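PDB 2ZTS: KaiC domain-containing protein, which probably binds ATP as a KaiC-like P-loop ATPase, using a magnesium ion. Local coordinates for the interface of chains A and B. Sequence-based numbering; all coordinates share one arbitrary frame. Chains: chain A/B, Putative uncharacterized protein PH0186.

The interface of chains A and B. Residues chain A 193-194, 196-197; chain B 145, 149, 180, 191.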
loop_
_atom_site.group_PDB
_atom_site.type_symbol
_atom_site.label_atom_id
_atom_site.label_comp_id
_atom_site.label_asym_id
_atom_site.label_seq_id
_atom_site.Cartn_x
_atom_site.Cartn_y
_atom_site.Cartn_z
ATOM N N GLY A 193 -5.277 -6.325 13.045
ATOM C CA GLY A 193 -6.669 -6.087 12.703
ATOM C C GLY A 193 -7.632 -7.062 13.319
ATOM O O GLY A 193 -8.773 -7.180 12.873
ATOM N N ILE A 194 -7.219 -7.798 14.345
ATOM C CA ILE A 194 -8.076 -8.842 14.933
ATOM C C ILE A 194 -8.345 -8.642 16.415
ATOM O O ILE A 194 -9.380 -9.041 16.905
ATOM C CB ILE A 194 -7.429 -10.239 14.713
ATOM C CG1 ILE A 194 -7.250 -10.561 13.223
ATOM C CG2 ILE A 194 -8.282 -11.359 15.361
ATOM C CD1 ILE A 194 -6.284 -11.681 12.915
ATOM N N GLU A 196 -9.085 -6.223 18.334
ATOM C CA GLU A 196 -10.282 -5.423 18.665
ATOM C C GLU A 196 -11.551 -6.245 18.594
ATOM O O GLU A 196 -12.501 -5.925 19.255
ATOM C CB GLU A 196 -10.411 -4.192 17.747
ATOM C CG GLU A 196 -10.480 -4.537 16.242
ATOM C CD GLU A 196 -9.123 -4.375 15.537
ATOM O OE1 GLU A 196 -8.089 -4.825 16.077
ATOM O OE2 GLU A 196 -9.085 -3.790 14.439
ATOM N N PHE A 197 -11.584 -7.350 17.854
ATOM C CA PHE A 197 -12.773 -8.182 17.899
ATOM C C PHE A 197 -12.928 -9.040 19.157
ATOM O O PHE A 197 -13.965 -9.679 19.311
ATOM C CB PHE A 197 -12.841 -9.080 16.668
ATOM C CG PHE A 197 -13.050 -8.301 15.418
ATOM C CD1 PHE A 197 -14.307 -7.985 15.017
ATOM C CD2 PHE A 197 -11.972 -7.786 14.735
ATOM C CE1 PHE A 197 -14.491 -7.212 13.893
ATOM C CE2 PHE A 197 -12.132 -7.054 13.613
ATOM C CZ PHE A 197 -13.410 -6.758 13.178
ATOM N N PRO B 145 -17.264 -9.811 9.913
ATOM C CA PRO B 145 -15.927 -10.202 10.337
ATOM C C PRO B 145 -15.894 -11.328 11.388
ATOM O O PRO B 145 -14.914 -12.068 11.425
ATOM C CB PRO B 145 -15.358 -8.930 10.925
ATOM C CG PRO B 145 -16.108 -7.815 10.242
ATOM C CD PRO B 145 -17.472 -8.365 10.123
ATOM N N LEU B 149 -13.517 -14.523 10.708
ATOM C CA LEU B 149 -12.424 -14.856 11.614
ATOM C C LEU B 149 -12.480 -16.259 12.195
ATOM O O LEU B 149 -11.456 -16.756 12.611
ATOM C CB LEU B 149 -12.345 -13.880 12.726
ATOM C CG LEU B 149 -11.861 -12.508 12.301
ATOM C CD1 LEU B 149 -12.120 -11.576 13.474
ATOM C CD2 LEU B 149 -10.422 -12.541 11.832
ATOM N N GLU B 180 -16.909 -4.090 9.712
ATOM C CA GLU B 180 -16.037 -3.141 10.339
ATOM C C GLU B 180 -14.769 -2.903 9.507
ATOM O O GLU B 180 -14.022 -3.830 9.206
ATOM C CB GLU B 180 -15.734 -3.651 11.736
ATOM C CG GLU B 180 -14.841 -2.777 12.582
ATOM C CD GLU B 180 -14.859 -3.146 14.066
ATOM O OE1 GLU B 180 -16.032 -3.272 14.612
ATOM O OE2 GLU B 180 -13.700 -3.331 14.643
ATOM N N ARG B 191 -14.865 -4.460 5.420
ATOM C CA ARG B 191 -13.633 -5.139 5.761
ATOM C C ARG B 191 -13.034 -5.856 4.533
ATOM O O ARG B 191 -11.831 -5.829 4.341
ATOM C CB ARG B 191 -13.872 -6.180 6.855
ATOM C CG ARG B 191 -12.535 -6.655 7.498
ATOM C CD ARG B 191 -12.722 -7.376 8.804
ATOM N NE ARG B 191 -11.632 -8.327 9.028
ATOM C CZ ARG B 191 -10.498 -8.130 9.726
ATOM N NH1 ARG B 191 -10.237 -7.007 10.353
ATOM N NH2 ARG B 191 -9.596 -9.108 9.769
HETATM O O HOH W 1 -11.605 -3.407 13.035
#
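The short 3-10 helix 195-198 of chain A and the loop turn leading into it press A:Phe197 against a chain B surface built from B:Pro145, B:Leu149, B:Glu180 and B:Arg191. The ring lies between two groups: the CD1 methyl of B:Leu149 sits off-centre over one face, 3.9 Å from A:Phe197 CG, and the B:Glu180 carboxylate off-centre on the other, its OE2 3.7 Å from A:Phe197 CZ. Ring and carboxylate are turned only 20° from parallel. B:Pro145 meets the far end of the ring from the leucine side, with CB 3.5 Å from A:Phe197 CE1, and the two side chains run roughly perpendicular. With chi1 at -67°, A:Phe197 CG stands opposite its own carbonyl carbon, which aims the ring into chain B; 79 Å² of its surface is buried there, more than for any other residue of the patch. A serine at this position would probably leave B:Leu149 and B:Pro145 without their aromatic partner and set the B:Glu180 carboxylate freer to turn. The other methyl of B:Leu149, CD2, reaches A:Ile194 CG1 at 4.0 Å and widens the apolar contact.

Beside the ring, B:Arg191 stretches its chain out and donates from NH1 to the carbonyl O of A:Gly193 at 2.9 Å. The bond is bent, 135° at the hydrogen, and the acceptor sits out of the guanidinium plane. On the glutamate side, water 1 links the two acids, 2.9 Å from A:Glu196 OE2 and 2.6 Å from B:Glu180 OE2. If both are ionised, this bridge may ease their closeness; B:Arg191 NH1, 5.3 Å from A:Glu196 OE2, could partly offset a negative charge there.

In chain B, B:Pro145 starts helix 144-148, B:Leu149 follows it, B:Glu180 follows strand 174-179 and B:Arg191 lies in a loop; chain A's segment precedes strand 201-209. The deposited assembly is a hexamer, and KaiC proteins commonly form hexameric rings, so this patch plausibly belongs to such a subunit interface.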